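Local coordinates for YflH protein (Bacillus subtilis, PDB 3D0W) that is of unknown function, a small all-helical DUF3243-family protein from Bacillus subtilis with two chains in its assembly, at residues K52-S56 against A57-G61; G19-E23 against D24-D28. One frame throughout, in Å; residues are numbered along the deposited sequence.

Contact 1: K52-S56 against A57-G61; sequences KLVKS and AAILG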
ATOM      1  N   LYS A  52     -14.218 -24.235 -11.197  1.00 37.15           N
ATOM      2  CA  LYS A  52     -12.839 -23.945 -10.845  1.00 36.84           C
ATOM      3  C   LYS A  52     -12.748 -23.076  -9.600  1.00 36.14           C
ATOM      4  O   LYS A  52     -13.619 -22.242  -9.342  1.00 36.00           O
ATOM      5  CB  LYS A  52     -12.130 -23.252 -12.010  1.00 39.62           C
ATOM      6  CG  LYS A  52     -11.913 -24.153 -13.213  1.00 41.75           C
ATOM      7  CD  LYS A  52     -11.210 -23.426 -14.349  1.00 44.60           C
ATOM      8  CE  LYS A  52     -11.042 -24.339 -15.558  1.00 44.32           C
ATOM      9  NZ  LYS A  52     -10.277 -23.683 -16.655  1.00 47.29           N
ATOM     10  N   LEU A  53     -11.696 -23.297  -8.821  1.00 33.72           N
ATOM     11  CA  LEU A  53     -11.455 -22.525  -7.616  1.00 33.54           C
ATOM     12  C   LEU A  53     -10.420 -21.472  -7.973  1.00 33.08           C
ATOM     13  O   LEU A  53      -9.329 -21.800  -8.437  1.00 31.45           O
ATOM     14  CB  LEU A  53     -10.914 -23.418  -6.504  1.00 34.72           C
ATOM     15  CG  LEU A  53     -11.880 -24.469  -5.957  1.00 34.20           C
ATOM     16  CD1 LEU A  53     -11.228 -25.180  -4.785  1.00 35.87           C
ATOM     17  CD2 LEU A  53     -13.178 -23.800  -5.523  1.00 35.26           C
ATOM     18  N   VAL A  54     -10.774 -20.209  -7.771  1.00 31.51           N
ATOM     19  CA  VAL A  54      -9.879 -19.108  -8.079  1.00 29.83           C
ATOM     20  C   VAL A  54      -9.432 -18.433  -6.789  1.00 28.35           C
ATOM     21  O   VAL A  54     -10.251 -18.140  -5.917  1.00 29.35           O
ATOM     22  CB  VAL A  54     -10.581 -18.071  -8.983  1.00 30.03           C
ATOM     23  CG1 VAL A  54      -9.582 -17.018  -9.457  1.00 31.53           C
ATOM     24  CG2 VAL A  54     -11.224 -18.773 -10.170  1.00 31.57           C
ATOM     25  N   LYS A  55      -8.132 -18.198  -6.666  1.00 27.35           N
ATOM     26  CA  LYS A  55      -7.584 -17.552  -5.480  1.00 27.80           C
ATOM     27  C   LYS A  55      -7.804 -16.045  -5.499  1.00 24.45           C
ATOM     28  O   LYS A  55      -7.732 -15.406  -6.549  1.00 25.70           O
ATOM     29  CB  LYS A  55      -6.089 -17.851  -5.349  1.00 29.28           C
ATOM     30  CG  LYS A  55      -5.785 -19.148  -4.604  1.00 34.17           C
ATOM     31  CD  LYS A  55      -4.291 -19.305  -4.385  1.00 38.83           C
ATOM     32  CE  LYS A  55      -3.970 -20.332  -3.304  1.00 39.84           C
ATOM     33  NZ  LYS A  55      -4.429 -21.707  -3.649  1.00 42.27           N
ATOM     34  N   SER A  56      -8.083 -15.487  -4.329  1.00 22.78           N
ATOM     35  CA  SER A  56      -8.305 -14.055  -4.194  1.00 22.77           C
ATOM     36  C   SER A  56      -7.087 -13.253  -4.647  1.00 20.67           C
ATOM     37  O   SER A  56      -7.229 -12.205  -5.280  1.00 19.42           O
ATOM     38  CB  SER A  56      -8.624 -13.712  -2.740  1.00 22.31           C
ATOM     39  OG  SER A  56      -9.752 -14.442  -2.288  1.00 27.53           O
ATOM     40  N   ALA A  57      -5.892 -13.749  -4.325  1.00 21.12           N
ATOM     41  CA  ALA A  57      -4.665 -13.050  -4.695  1.00 21.80           C
ATOM     42  C   ALA A  57      -4.498 -12.985  -6.211  1.00 19.50           C
ATOM     43  O   ALA A  57      -3.987 -12.002  -6.740  1.00 19.28           O
ATOM     44  CB  ALA A  57      -3.449 -13.724  -4.055  1.00 23.10           C
ATOM     45  N   ALA A  58      -4.942 -14.026  -6.906  1.00 19.31           N
ATOM     46  CA  ALA A  58      -4.842 -14.052  -8.363  1.00 21.23           C
ATOM     47  C   ALA A  58      -5.782 -12.999  -8.943  1.00 21.58           C
ATOM     48  O   ALA A  58      -5.421 -12.262  -9.858  1.00 20.07           O
ATOM     49  CB  ALA A  58      -5.206 -15.438  -8.897  1.00 21.86           C
ATOM     50  N   ILE A  59      -6.988 -12.921  -8.386  1.00 23.61           N
ATOM     51  CA  ILE A  59      -7.973 -11.954  -8.846  1.00 22.81           C
ATOM     52  C   ILE A  59      -7.518 -10.516  -8.593  1.00 21.96           C
ATOM     53  O   ILE A  59      -7.621  -9.663  -9.477  1.00 22.18           O
ATOM     54  CB  ILE A  59      -9.334 -12.201  -8.173  1.00 26.74           C
ATOM     55  CG1 ILE A  59      -9.874 -13.574  -8.601  1.00 26.06           C
ATOM     56  CG2 ILE A  59     -10.313 -11.103  -8.557  1.00 26.47           C
ATOM     57  CD1 ILE A  59     -11.026 -14.088  -7.729  1.00 25.21           C
ATOM     58  N   LEU A  60      -7.006 -10.239  -7.397  1.00 20.57           N
ATOM     59  CA  LEU A  60      -6.540  -8.891  -7.090  1.00 21.32           C
ATOM     60  C   LEU A  60      -5.317  -8.540  -7.945  1.00 20.27           C
ATOM     61  O   LEU A  60      -5.131  -7.387  -8.326  1.00 19.93           O
ATOM     62  CB  LEU A  60      -6.221  -8.758  -5.590  1.00 20.48           C
ATOM     63  CG  LEU A  60      -7.451  -8.828  -4.669  1.00 24.15           C
ATOM     64  CD1 LEU A  60      -7.058  -8.622  -3.214  1.00 22.95           C
ATOM     65  CD2 LEU A  60      -8.449  -7.750  -5.088  1.00 24.20           C
ATOM     66  N   GLY A  61      -4.493  -9.543  -8.247  1.00 21.43           N
ATOM     67  CA  GLY A  61      -3.317  -9.316  -9.078  1.00 22.89           C
ATOM     68  C   GLY A  61      -3.743  -8.907 -10.479  1.00 23.33           C
ATOM     69  O   GLY A  61      -3.207  -7.948 -11.051  1.00 20.40           O
TER
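V54, the residue just before the N-cap K55, packs on I59, four residues after that cap, as a hydrophobic staple at the N-terminus of helix 56-65. From CB to its tip, I59 meets the incoming chain atom by atom. I59 CB sits 3.6 Å from S56 O, on the first turn. With chi1 at -64°, I59 CG1 lies opposite the carbonyl carbon and swings back toward the incoming chain, where it comes within 3.6 Å of V54 CG1 and also passes close to K55 O. I59 CD1 carries the contact on, 3.7 Å from V54 CG1. V54 holds out CG1 because that branch is anti to its backbone N (chi1 -172°), and the two side chains cross at about a right angle. An alanine in place of I59 would probably leave V54 CG1 without its apolar mate and open a gap beside K55 O. K55 O accepts I59 N at 3.2 Å in the carbonyl plane, and A58 N adds a weak, bent bond. Outside the turn, K44 of helix 23-48 touches I59 and its NZ bonds to V54 O, while L60 packs on V40, L97 and V98. One residue further on, L60 N gives S56 O a nearly straight hydrogen bond of 2.9 Å.

Contact 2: G19-E23 against D24-D28; sequences GTIKE and DILKD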
ATOM      1  N   GLY A  19     -10.884   7.604  16.292  1.00 55.86           N
ATOM      2  CA  GLY A  19     -11.240   8.968  16.780  1.00 55.17           C
ATOM      3  C   GLY A  19     -10.496  10.057  16.035  1.00 54.79           C
ATOM      4  O   GLY A  19     -11.106  10.972  15.482  1.00 54.42           O
ATOM      5  N   THR A  20      -9.171   9.959  16.015  1.00 54.15           N
ATOM      6  CA  THR A  20      -8.344  10.942  15.329  1.00 52.90           C
ATOM      7  C   THR A  20      -8.569  10.936  13.814  1.00 51.20           C
ATOM      8  O   THR A  20      -8.561  11.993  13.181  1.00 51.12           O
ATOM      9  CB  THR A  20      -6.849  10.695  15.611  1.00 53.45           C
ATOM     10  OG1 THR A  20      -6.572   9.292  15.512  1.00 54.34           O
ATOM     11  CG2 THR A  20      -6.478  11.191  16.997  1.00 54.52           C
ATOM     12  N   ILE A  21      -8.771   9.752  13.238  1.00 48.78           N
ATOM     13  CA  ILE A  21      -8.986   9.627  11.796  1.00 46.70           C
ATOM     14  C   ILE A  21     -10.303  10.271  11.379  1.00 45.76           C
ATOM     15  O   ILE A  21     -11.368   9.897  11.870  1.00 44.76           O
ATOM     16  CB  ILE A  21      -9.010   8.139  11.339  1.00 46.53           C
ATOM     17  CG1 ILE A  21      -7.683   7.448  11.673  1.00 46.73           C
ATOM     18  CG2 ILE A  21      -9.255   8.063   9.839  1.00 45.74           C
ATOM     19  CD1 ILE A  21      -7.463   7.211  13.151  1.00 48.93           C
ATOM     20  N   LYS A  22     -10.230  11.234  10.464  1.00 43.61           N
ATOM     21  CA  LYS A  22     -11.430  11.916  10.001  1.00 43.66           C
ATOM     22  C   LYS A  22     -12.363  10.939   9.306  1.00 44.13           C
ATOM     23  O   LYS A  22     -11.934  10.111   8.497  1.00 43.49           O
ATOM     24  CB  LYS A  22     -11.063  13.076   9.068  1.00 43.34           C
ATOM     25  CG  LYS A  22     -10.063  14.048   9.687  1.00 44.54           C
ATOM     26  CD  LYS A  22     -10.261  15.469   9.183  1.00 46.38           C
ATOM     27  CE  LYS A  22     -11.409  16.170   9.900  1.00 44.92           C
ATOM     28  NZ  LYS A  22     -11.098  16.431  11.334  1.00 46.41           N
ATOM     29  N   GLU A  23     -13.645  11.045   9.635  1.00 44.56           N
ATOM     30  CA  GLU A  23     -14.675  10.169   9.094  1.00 45.62           C
ATOM     31  C   GLU A  23     -14.624   9.935   7.586  1.00 43.79           C
ATOM     32  O   GLU A  23     -14.873   8.827   7.125  1.00 44.47           O
ATOM     33  CB  GLU A  23     -16.058  10.698   9.487  1.00 48.86           C
ATOM     34  CG  GLU A  23     -17.163   9.666   9.346  1.00 53.12           C
ATOM     35  CD  GLU A  23     -16.878   8.405  10.146  1.00 55.58           C
ATOM     36  OE1 GLU A  23     -16.646   8.515  11.372  1.00 57.34           O
ATOM     37  OE2 GLU A  23     -16.886   7.304   9.550  1.00 57.47           O
ATOM     38  N   ASP A  24     -14.307  10.965   6.811  1.00 41.88           N
ATOM     39  CA  ASP A  24     -14.250  10.802   5.366  1.00 41.43           C
ATOM     40  C   ASP A  24     -13.080   9.914   4.918  1.00 38.36           C
ATOM     41  O   ASP A  24     -13.205   9.161   3.953  1.00 39.03           O
ATOM     42  CB  ASP A  24     -14.173  12.170   4.683  1.00 43.84           C
ATOM     43  CG  ASP A  24     -12.970  12.972   5.121  1.00 47.00           C
ATOM     44  OD1 ASP A  24     -12.787  13.142   6.347  1.00 48.72           O
ATOM     45  OD2 ASP A  24     -12.210  13.434   4.242  1.00 48.45           O
ATOM     46  N   ILE A  25     -11.950   9.994   5.617  1.00 36.54           N
ATOM     47  CA  ILE A  25     -10.792   9.175   5.257  1.00 35.03           C
ATOM     48  C   ILE A  25     -11.131   7.707   5.486  1.00 34.36           C
ATOM     49  O   ILE A  25     -10.722   6.838   4.712  1.00 34.36           O
ATOM     50  CB  ILE A  25      -9.536   9.568   6.078  1.00 34.50           C
ATOM     51  CG1 ILE A  25      -8.933  10.858   5.518  1.00 34.74           C
ATOM     52  CG2 ILE A  25      -8.480   8.462   6.009  1.00 34.12           C
ATOM     53  CD1 ILE A  25      -9.875  12.033   5.522  1.00 38.78           C
ATOM     54  N   LEU A  26     -11.893   7.448   6.545  1.00 33.42           N
ATOM     55  CA  LEU A  26     -12.327   6.101   6.889  1.00 33.97           C
ATOM     56  C   LEU A  26     -13.331   5.597   5.863  1.00 35.17           C
ATOM     57  O   LEU A  26     -13.187   4.503   5.318  1.00 35.20           O
ATOM     58  CB  LEU A  26     -12.992   6.091   8.266  1.00 35.22           C
ATOM     59  CG  LEU A  26     -12.106   6.186   9.506  1.00 37.20           C
ATOM     60  CD1 LEU A  26     -12.979   6.377  10.747  1.00 36.92           C
ATOM     61  CD2 LEU A  26     -11.269   4.923   9.626  1.00 36.97           C
ATOM     62  N   LYS A  27     -14.351   6.407   5.606  1.00 34.42           N
ATOM     63  CA  LYS A  27     -15.389   6.043   4.656  1.00 36.65           C
ATOM     64  C   LYS A  27     -14.786   5.722   3.292  1.00 35.79           C
ATOM     65  O   LYS A  27     -15.142   4.719   2.668  1.00 36.55           O
ATOM     66  CB  LYS A  27     -16.409   7.180   4.533  1.00 38.44           C
ATOM     67  CG  LYS A  27     -17.778   6.721   4.075  1.00 42.39           C
ATOM     68  CD  LYS A  27     -18.774   7.867   4.062  1.00 45.20           C
ATOM     69  CE  LYS A  27     -20.154   7.385   3.640  1.00 48.27           C
ATOM     70  NZ  LYS A  27     -21.133   8.507   3.549  1.00 50.34           N
ATOM     71  N   ASP A  28     -13.872   6.570   2.832  1.00 33.87           N
ATOM     72  CA  ASP A  28     -13.222   6.347   1.548  1.00 31.31           C
ATOM     73  C   ASP A  28     -12.513   4.994   1.563  1.00 29.68           C
ATOM     74  O   ASP A  28     -12.549   4.255   0.579  1.00 28.17           O
ATOM     75  CB  ASP A  28     -12.209   7.459   1.252  1.00 32.82           C
ATOM     76  CG  ASP A  28     -12.807   8.606   0.452  1.00 35.91           C
ATOM     77  OD1 ASP A  28     -14.046   8.632   0.262  1.00 34.88           O
ATOM     78  OD2 ASP A  28     -12.034   9.485   0.016  1.00 35.04           O
TER
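K22 and L26 meet through the backbone as the chain leaves its extended lead-in and winds into helix 23-48, with K22 at the N-cap. K22 O receives two weak bonds, from I25 N at 2.9 Å with a strongly bent N-H and from L26 N at 3.3 Å. The first good i to i+4 bond follows at once: K27 N reaches E23 O over 2.9 Å, its N-H pointing almost straight at the oxygen (168°) although the donor stands somewhat tilted from the carbonyl plane. Over this turn I21 lays its CG2 methyl against L26. I21 CG2 presses on L26 CG at 3.4 Å, a tight fit for two carbons, and has L26 CD2 next to it; the two side chains cross at about a right angle. I25 CG2 reaches the same methyl, I21 CG2, at 3.9 Å, so CG2 of I21 serves two partners, while its CG1 branch leads off elsewhere. Beyond the turn, I21 packs on P70 of the second subunit, and I25 and L26 on M76 of that subunit. On the polar flank D24 stands with CG between its backbone N and carbonyl carbon (chi1 59°), which folds the carboxylate back so that D24 OD1 lies 3.2 Å from K22 CB. The K22 ammonium is bent away: K22 NZ remains 6.2 Å from D24 OD1, leaving at most a long-range attraction. An apolar residue just before the N-cap packed on the fourth residue after it, as I21 is on L26, makes this a hydrophobic staple at a helix N-terminus.

In the fold
Contacts 1 and 2 are the same device used twice: each starts a helix, and each pairs a beta-branched residue before the N-cap with an aliphatic one in the first turn. Both lie at the surface, on opposite sides of the chain's centre, with about 30 Å between their centres; helix 23-48 runs from contact 2 toward the loop that leads into contact 1. Their neighbours differ. Contact 1 is nearer the middle of the chain, and its buried L60 faces helices 23-48 and 87-101 of the same chain. Contact 2, farther out and with more charged side chains, borrows its apolar cover from the second subunit instead.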